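Local structure of kinesin-like protein KIF19 (Mus musculus, 5GSZ) at residues Ser218-Gln230 / Val241-Glu255. The protein is a plus-end-directed, microtubule-dependent kinesin-8 motor that regulates the length of motile cilia by depolymerizing microtubules at ciliary tips. Numbering follows the deposited sequence.
Sequences SRSHAVLQVAVRQ and VRQGRLFMIDLAGSE
From Ala222 against Asp250 to Gln230 against Arg242, strands 220-230 and 242-250 pair as an antiparallel beta-hairpin, the N-to-C directions of their axes at 162°, five hydrogen-bonded pairs giving two N-H...O bonds each. The hairpin belongs to the central mixed sheet of the kinesin motor domain, strand 242-250 running beside strand 97-103 and strand 220-230 beside strand 142-154. On the face carrying Leu224, Val226 and Met248, the methionine bends at its thioether to bring CE within 3.6 Å of Leu224 CD2; Tyr124 and Leu128 of helix 123-136 cover this side.

On the other face, Gln225 CB lies 3.5 Å from Phe247 CE1, and Val223 CG1 meets the edge of the same ring at CD1. Gln225 OE1 takes a bond from Arg245 NH2 at 2.8 Å and a weak one from NE, with amide and guanidinium planes 45° apart; NH2 also reaches the Ile179 carbonyl. Phe247 CZ lies over one face of this guanidinium.

The kinesin switch II sequence, Asp-Leu-Ala-Gly-Ser-Glu, begins at Asp250, the last paired residue of strand 242-250, and runs on beside the nucleotide. Asp250 OD2 is hydrogen-bonded to Thr111 of the P-loop and salt-bridged to Arg206, near the magnesium ion. Gly253 N donates to Ser218 O, and Ala252 N to His221 ND1 at 2.8 Å, 26° out of the imidazole plane.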
ATOM      1  N   SER A 218     -11.568   9.460   0.964  1.00 63.64           N
ATOM      2  CA  SER A 218     -11.442   8.013   0.924  1.00 57.70           C
ATOM      3  C   SER A 218     -10.999   7.510  -0.442  1.00 56.13           C
ATOM      4  O   SER A 218     -10.744   6.305  -0.582  1.00 50.85           O
ATOM      5  CB  SER A 218     -12.771   7.360   1.313  1.00 57.81           C
ATOM      6  OG  SER A 218     -13.819   7.724   0.418  1.00 71.61           O
ATOM      7  N   ARG A 219     -10.887   8.394  -1.436  1.00 53.05           N
ATOM      8  CA  ARG A 219     -10.575   8.004  -2.803  1.00 55.22           C
ATOM      9  C   ARG A 219      -9.192   8.468  -3.246  1.00 52.43           C
ATOM     10  O   ARG A 219      -8.930   8.579  -4.445  1.00 56.92           O
ATOM     11  CB  ARG A 219     -11.638   8.559  -3.742  1.00 59.45           C
ATOM     12  CG  ARG A 219     -13.032   8.551  -3.152  1.00 68.46           C
ATOM     13  CD  ARG A 219     -14.027   9.012  -4.197  1.00 71.56           C
ATOM     14  NE  ARG A 219     -13.569   8.627  -5.526  1.00 72.00           N
ATOM     15  CZ  ARG A 219     -13.963   7.530  -6.161  1.00 76.61           C
ATOM     16  NH1 ARG A 219     -14.834   6.713  -5.588  1.00 80.47           N
ATOM     17  NH2 ARG A 219     -13.485   7.250  -7.364  1.00 73.97           N
ATOM     18  N   SER A 220      -8.306   8.748  -2.310  1.00 50.91           N
ATOM     19  CA  SER A 220      -7.001   9.308  -2.610  1.00 47.19           C
ATOM     20  C   SER A 220      -5.951   8.223  -2.417  1.00 49.79           C
ATOM     21  O   SER A 220      -5.758   7.742  -1.295  1.00 46.40           O
ATOM     22  CB  SER A 220      -6.728  10.507  -1.715  1.00 48.86           C
ATOM     23  OG  SER A 220      -5.365  10.843  -1.777  1.00 48.20           O
ATOM     24  N   HIS A 221      -5.303   7.808  -3.521  1.00 49.55           N
ATOM     25  CA  HIS A 221      -4.083   7.007  -3.452  1.00 43.96           C
ATOM     26  C   HIS A 221      -2.911   7.916  -3.152  1.00 41.59           C
ATOM     27  O   HIS A 221      -2.752   8.956  -3.796  1.00 43.10           O
ATOM     28  CB  HIS A 221      -3.775   6.291  -4.763  1.00 44.13           C
ATOM     29  CG  HIS A 221      -4.795   5.287  -5.190  1.00 50.15           C
ATOM     30  ND1 HIS A 221      -5.322   4.344  -4.335  1.00 49.19           N
ATOM     31  CD2 HIS A 221      -5.331   5.031  -6.406  1.00 48.08           C
ATOM     32  CE1 HIS A 221      -6.166   3.574  -4.997  1.00 45.82           C
ATOM     33  NE2 HIS A 221      -6.194   3.976  -6.253  1.00 49.03           N
ATOM     34  N   ALA A 222      -2.066   7.522  -2.213  1.00 37.77           N
ATOM     35  CA  ALA A 222      -0.820   8.243  -1.985  1.00 39.04           C
ATOM     36  C   ALA A 222       0.339   7.331  -2.371  1.00 38.36           C
ATOM     37  O   ALA A 222       0.445   6.205  -1.881  1.00 36.49           O
ATOM     38  CB  ALA A 222      -0.716   8.723  -0.539  1.00 37.33           C
ATOM     39  N   VAL A 223       1.183   7.790  -3.280  1.00 39.33           N
ATOM     40  CA  VAL A 223       2.294   6.976  -3.740  1.00 40.23           C
ATOM     41  C   VAL A 223       3.586   7.674  -3.367  1.00 43.71           C
ATOM     42  O   VAL A 223       3.823   8.824  -3.763  1.00 42.30           O
ATOM     43  CB  VAL A 223       2.242   6.694  -5.246  1.00 42.80           C
ATOM     44  CG1 VAL A 223       3.307   5.675  -5.581  1.00 44.15           C
ATOM     45  CG2 VAL A 223       0.844   6.182  -5.670  1.00 40.37           C
ATOM     46  N   LEU A 224       4.405   6.984  -2.592  1.00 39.33           N
ATOM     47  CA  LEU A 224       5.779   7.378  -2.341  1.00 42.19           C
ATOM     48  C   LEU A 224       6.684   6.425  -3.130  1.00 45.61           C
ATOM     49  O   LEU A 224       6.652   5.201  -2.922  1.00 41.23           O
ATOM     50  CB  LEU A 224       6.076   7.344  -0.840  1.00 40.32           C
ATOM     51  CG  LEU A 224       7.495   7.771  -0.483  1.00 45.05           C
ATOM     52  CD1 LEU A 224       7.626   9.238  -0.735  1.00 47.90           C
ATOM     53  CD2 LEU A 224       7.821   7.445   0.956  1.00 46.71           C
ATOM     54  N   GLN A 225       7.447   6.967  -4.073  1.00 47.29           N
ATOM     55  CA  GLN A 225       8.389   6.154  -4.826  1.00 48.93           C
ATOM     56  C   GLN A 225       9.811   6.616  -4.569  1.00 45.06           C
ATOM     57  O   GLN A 225      10.080   7.811  -4.475  1.00 45.18           O
ATOM     58  CB  GLN A 225       8.095   6.149  -6.319  1.00 49.01           C
ATOM     59  CG  GLN A 225       7.621   7.438  -6.907  1.00 58.43           C
ATOM     60  CD  GLN A 225       7.914   7.483  -8.405  1.00 72.06           C
ATOM     61  OE1 GLN A 225       8.797   6.752  -8.904  1.00 64.76           O
ATOM     62  NE2 GLN A 225       7.150   8.304  -9.139  1.00 66.36           N
ATOM     63  N   VAL A 226      10.698   5.642  -4.415  1.00 43.97           N
ATOM     64  CA  VAL A 226      12.110   5.862  -4.158  1.00 47.39           C
ATOM     65  C   VAL A 226      12.893   5.135  -5.237  1.00 44.14           C
ATOM     66  O   VAL A 226      12.754   3.917  -5.391  1.00 41.08           O
ATOM     67  CB  VAL A 226      12.532   5.352  -2.772  1.00 45.34           C
ATOM     68  CG1 VAL A 226      14.005   5.686  -2.517  1.00 42.32           C
ATOM     69  CG2 VAL A 226      11.636   5.920  -1.709  1.00 40.56           C
ATOM     70  N   ALA A 227      13.719   5.878  -5.967  1.00 48.23           N
ATOM     71  CA  ALA A 227      14.594   5.333  -6.998  1.00 46.10           C
ATOM     72  C   ALA A 227      16.019   5.265  -6.465  1.00 45.23           C
ATOM     73  O   ALA A 227      16.439   6.140  -5.702  1.00 49.46           O
ATOM     74  CB  ALA A 227      14.532   6.200  -8.250  1.00 39.41           C
ATOM     75  N   VAL A 228      16.759   4.219  -6.849  1.00 43.44           N
ATOM     76  CA  VAL A 228      18.133   4.001  -6.368  1.00 46.21           C
ATOM     77  C   VAL A 228      18.994   3.500  -7.526  1.00 48.10           C
ATOM     78  O   VAL A 228      18.787   2.386  -8.024  1.00 49.99           O
ATOM     79  CB  VAL A 228      18.208   3.010  -5.194  1.00 42.14           C
ATOM     80  CG1 VAL A 228      19.638   2.783  -4.797  1.00 42.62           C
ATOM     81  CG2 VAL A 228      17.417   3.516  -3.995  1.00 46.59           C
ATOM     82  N   ARG A 229      19.966   4.298  -7.943  1.00 47.78           N
ATOM     83  CA  ARG A 229      20.929   3.867  -8.941  1.00 47.61           C
ATOM     84  C   ARG A 229      22.233   3.440  -8.265  1.00 46.66           C
ATOM     85  O   ARG A 229      22.668   4.040  -7.278  1.00 45.52           O
ATOM     86  CB  ARG A 229      21.178   4.966  -9.972  1.00 50.81           C
ATOM     87  CG  ARG A 229      21.845   4.462 -11.238  1.00 54.80           C
ATOM     88  CD  ARG A 229      21.530   5.343 -12.407  1.00 65.28           C
ATOM     89  NE  ARG A 229      22.018   6.707 -12.221  1.00 77.35           N
ATOM     90  CZ  ARG A 229      21.617   7.742 -12.959  1.00 85.13           C
ATOM     91  NH1 ARG A 229      20.725   7.551 -13.924  1.00 81.67           N
ATOM     92  NH2 ARG A 229      22.104   8.963 -12.736  1.00 83.71           N
ATOM     93  N   GLN A 230      22.826   2.364  -8.780  1.00 49.11           N
ATOM     94  CA  GLN A 230      23.987   1.710  -8.185  1.00 47.56           C
ATOM     95  C   GLN A 230      24.985   1.423  -9.290  1.00 50.39           C
ATOM     96  O   GLN A 230      24.699   0.626 -10.193  1.00 52.36           O
ATOM     97  CB  GLN A 230      23.605   0.401  -7.479  1.00 40.48           C
ATOM     98  CG  GLN A 230      24.706  -0.193  -6.607  1.00 43.09           C
ATOM     99  CD  GLN A 230      24.502  -1.692  -6.324  1.00 50.22           C
ATOM    100  OE1 GLN A 230      23.872  -2.397  -7.110  1.00 49.63           O
ATOM    101  NE2 GLN A 230      25.003  -2.167  -5.176  1.00 46.62           N
ATOM    102  N   VAL A 241      24.992  -1.042 -14.750  1.00 53.53           N
ATOM    103  CA  VAL A 241      24.542   0.008 -13.827  1.00 55.48           C
ATOM    104  C   VAL A 241      23.093  -0.271 -13.403  1.00 57.42           C
ATOM    105  O   VAL A 241      22.197  -0.368 -14.245  1.00 64.52           O
ATOM    106  CB  VAL A 241      24.670   1.404 -14.466  1.00 52.02           C
ATOM    107  CG1 VAL A 241      24.366   2.498 -13.439  1.00 53.29           C
ATOM    108  CG2 VAL A 241      26.056   1.600 -15.059  1.00 58.23           C
ATOM    109  N   ARG A 242      22.852  -0.380 -12.100  1.00 54.28           N
ATOM    110  CA  ARG A 242      21.583  -0.886 -11.589  1.00 51.74           C
ATOM    111  C   ARG A 242      20.643   0.254 -11.211  1.00 47.30           C
ATOM    112  O   ARG A 242      21.079   1.343 -10.846  1.00 49.37           O
ATOM    113  CB  ARG A 242      21.821  -1.788 -10.373  1.00 55.21           C
ATOM    114  CG  ARG A 242      22.779  -2.934 -10.625  1.00 52.38           C
ATOM    115  CD  ARG A 242      22.148  -4.011 -11.467  1.00 60.64           C
ATOM    116  NE  ARG A 242      23.147  -4.854 -12.120  1.00 73.73           N
ATOM    117  CZ  ARG A 242      23.803  -5.848 -11.526  1.00 73.31           C
ATOM    118  NH1 ARG A 242      23.580  -6.134 -10.248  1.00 73.40           N
ATOM    119  NH2 ARG A 242      24.691  -6.554 -12.212  1.00 74.82           N
ATOM    120  N   GLN A 243      19.337  -0.011 -11.298  1.00 48.35           N
ATOM    121  CA  GLN A 243      18.306   0.991 -10.988  1.00 49.26           C
ATOM    122  C   GLN A 243      17.132   0.261 -10.334  1.00 53.80           C
ATOM    123  O   GLN A 243      16.273  -0.306 -11.016  1.00 58.01           O
ATOM    124  CB  GLN A 243      17.879   1.749 -12.240  1.00 49.94           C
ATOM    125  CG  GLN A 243      16.795   2.830 -12.033  1.00 56.43           C
ATOM    126  CD  GLN A 243      17.346   4.136 -11.481  1.00 64.36           C
ATOM    127  OE1 GLN A 243      18.296   4.699 -12.036  1.00 72.41           O
ATOM    128  NE2 GLN A 243      16.741   4.640 -10.399  1.00 55.72           N
ATOM    129  N   GLY A 244      17.102   0.275  -9.005  1.00 52.27           N
ATOM    130  CA  GLY A 244      15.999  -0.303  -8.265  1.00 48.27           C
ATOM    131  C   GLY A 244      14.934   0.737  -7.972  1.00 48.28           C
ATOM    132  O   GLY A 244      15.208   1.924  -7.851  1.00 50.02           O
ATOM    133  N   ARG A 245      13.697   0.282  -7.875  1.00 47.03           N
ATOM    134  CA  ARG A 245      12.582   1.199  -7.728  1.00 43.43           C
ATOM    135  C   ARG A 245      11.637   0.625  -6.682  1.00 45.12           C
ATOM    136  O   ARG A 245      11.069  -0.451  -6.881  1.00 45.64           O
ATOM    137  CB  ARG A 245      11.894   1.415  -9.067  1.00 46.85           C
ATOM    138  CG  ARG A 245      11.292   2.782  -9.193  1.00 56.66           C
ATOM    139  CD  ARG A 245      10.713   3.005 -10.568  1.00 61.25           C
ATOM    140  NE  ARG A 245      10.043   4.299 -10.621  1.00 68.70           N
ATOM    141  CZ  ARG A 245       9.205   4.659 -11.590  1.00 74.22           C
ATOM    142  NH1 ARG A 245       8.942   3.807 -12.576  1.00 67.85           N
ATOM    143  NH2 ARG A 245       8.615   5.860 -11.564  1.00 70.62           N
ATOM    144  N   LEU A 246      11.509   1.322  -5.551  1.00 42.60           N
ATOM    145  CA  LEU A 246      10.593   0.941  -4.487  1.00 41.15           C
ATOM    146  C   LEU A 246       9.361   1.837  -4.549  1.00 39.60           C
ATOM    147  O   LEU A 246       9.480   3.052  -4.719  1.00 38.96           O
ATOM    148  CB  LEU A 246      11.263   1.036  -3.109  1.00 40.19           C
ATOM    149  CG  LEU A 246      10.294   0.889  -1.919  1.00 43.22           C
ATOM    150  CD1 LEU A 246       9.616  -0.488  -1.884  1.00 40.24           C
ATOM    151  CD2 LEU A 246      10.948   1.202  -0.593  1.00 40.30           C
ATOM    152  N   PHE A 247       8.184   1.230  -4.438  1.00 39.23           N
ATOM    153  CA  PHE A 247       6.917   1.946  -4.400  1.00 42.13           C
ATOM    154  C   PHE A 247       6.217   1.652  -3.089  1.00 42.39           C
ATOM    155  O   PHE A 247       6.061   0.482  -2.723  1.00 42.46           O
ATOM    156  CB  PHE A 247       5.995   1.539  -5.543  1.00 42.88           C
ATOM    157  CG  PHE A 247       6.316   2.192  -6.842  1.00 46.66           C
ATOM    158  CD1 PHE A 247       5.843   3.454  -7.127  1.00 46.75           C
ATOM    159  CD2 PHE A 247       7.072   1.535  -7.794  1.00 49.29           C
ATOM    160  CE1 PHE A 247       6.131   4.046  -8.338  1.00 53.67           C
ATOM    161  CE2 PHE A 247       7.350   2.131  -8.999  1.00 49.18           C
ATOM    162  CZ  PHE A 247       6.881   3.380  -9.267  1.00 49.19           C
ATOM    163  N   MET A 248       5.785   2.708  -2.398  1.00 41.25           N
ATOM    164  CA  MET A 248       5.120   2.573  -1.103  1.00 44.63           C
ATOM    165  C   MET A 248       3.785   3.301  -1.175  1.00 42.84           C
ATOM    166  O   MET A 248       3.744   4.534  -1.280  1.00 42.31           O
ATOM    167  CB  MET A 248       6.000   3.098   0.032  1.00 40.12           C
ATOM    168  CG  MET A 248       7.168   2.166   0.308  1.00 44.27           C
ATOM    169  SD  MET A 248       8.252   2.632   1.684  1.00 48.41           S
ATOM    170  CE  MET A 248       9.045   4.086   1.010  1.00 41.95           C
ATOM    171  N   ILE A 249       2.695   2.542  -1.129  1.00 38.39           N
ATOM    172  CA  ILE A 249       1.395   3.047  -1.535  1.00 36.97           C
ATOM    173  C   ILE A 249       0.413   2.975  -0.378  1.00 38.66           C
ATOM    174  O   ILE A 249       0.262   1.926   0.260  1.00 36.73           O
ATOM    175  CB  ILE A 249       0.867   2.294  -2.761  1.00 37.67           C
ATOM    176  CG1 ILE A 249       1.858   2.489  -3.912  1.00 39.68           C
ATOM    177  CG2 ILE A 249      -0.532   2.805  -3.119  1.00 35.78           C
ATOM    178  CD1 ILE A 249       1.726   1.469  -5.013  1.00 41.50           C
ATOM    179  N   ASP A 250      -0.237   4.114  -0.115  1.00 40.91           N
ATOM    180  CA  ASP A 250      -1.390   4.252   0.762  1.00 37.06           C
ATOM    181  C   ASP A 250      -2.630   4.318  -0.129  1.00 35.97           C
ATOM    182  O   ASP A 250      -2.950   5.373  -0.674  1.00 40.81           O
ATOM    183  CB  ASP A 250      -1.242   5.507   1.611  1.00 38.47           C
ATOM    184  CG  ASP A 250      -2.327   5.632   2.680  1.00 43.47           C
ATOM    185  OD1 ASP A 250      -2.995   4.625   2.995  1.00 40.18           O
ATOM    186  OD2 ASP A 250      -2.508   6.749   3.210  1.00 45.53           O
ATOM    187  N   LEU A 251      -3.331   3.197  -0.269  1.00 35.05           N
ATOM    188  CA  LEU A 251      -4.390   3.088  -1.265  1.00 39.68           C
ATOM    189  C   LEU A 251      -5.624   3.898  -0.877  1.00 45.81           C
ATOM    190  O   LEU A 251      -5.768   4.396   0.244  1.00 48.31           O
ATOM    191  CB  LEU A 251      -4.820   1.636  -1.467  1.00 34.67           C
ATOM    192  CG  LEU A 251      -3.882   0.696  -2.203  1.00 37.00           C
ATOM    193  CD1 LEU A 251      -4.435  -0.707  -2.245  1.00 37.08           C
ATOM    194  CD2 LEU A 251      -3.678   1.216  -3.591  1.00 42.19           C
ATOM    195  N   ALA A 252      -6.537   4.008  -1.837  1.00 45.47           N
ATOM    196  CA  ALA A 252      -7.882   4.444  -1.530  1.00 47.66           C
ATOM    197  C   ALA A 252      -8.578   3.386  -0.675  1.00 44.45           C
ATOM    198  O   ALA A 252      -8.137   2.236  -0.580  1.00 45.03           O
ATOM    199  CB  ALA A 252      -8.661   4.724  -2.817  1.00 48.94           C
ATOM    200  N   GLY A 253      -9.659   3.796  -0.015  1.00 45.71           N
ATOM    201  CA  GLY A 253     -10.375   2.880   0.847  1.00 49.36           C
ATOM    202  C   GLY A 253     -11.093   1.799   0.056  1.00 51.37           C
ATOM    203  O   GLY A 253     -11.554   2.015  -1.063  1.00 50.97           O
ATOM    204  N   SER A 254     -11.183   0.611   0.662  1.00 49.15           N
ATOM    205  CA  SER A 254     -11.777  -0.533  -0.031  1.00 49.80           C
ATOM    206  C   SER A 254     -13.235  -0.301  -0.420  1.00 55.60           C
ATOM    207  O   SER A 254     -13.721  -0.918  -1.371  1.00 56.34           O
ATOM    208  CB  SER A 254     -11.691  -1.768   0.850  1.00 49.60           C
ATOM    209  OG  SER A 254     -10.356  -2.043   1.135  1.00 52.15           O
ATOM    210  N   GLU A 255     -13.946   0.565   0.298  1.00 55.67           N
ATOM    211  CA  GLU A 255     -15.399   0.622   0.221  1.00 59.44           C
ATOM    212  C   GLU A 255     -15.903   1.296  -1.043  1.00 61.79           C
ATOM    213  O   GLU A 255     -16.692   0.698  -1.783  1.00 77.51           O
ATOM    214  CB  GLU A 255     -15.963   1.332   1.455  1.00 58.11           C
ATOM    215  CG  GLU A 255     -15.566   2.782   1.571  1.00 59.69           C
ATOM    216  CD  GLU A 255     -14.197   2.990   2.204  1.00 58.35           C
ATOM    217  OE1 GLU A 255     -13.495   1.991   2.498  1.00 59.00           O
ATOM    218  OE2 GLU A 255     -13.819   4.163   2.410  1.00 55.65           O
TER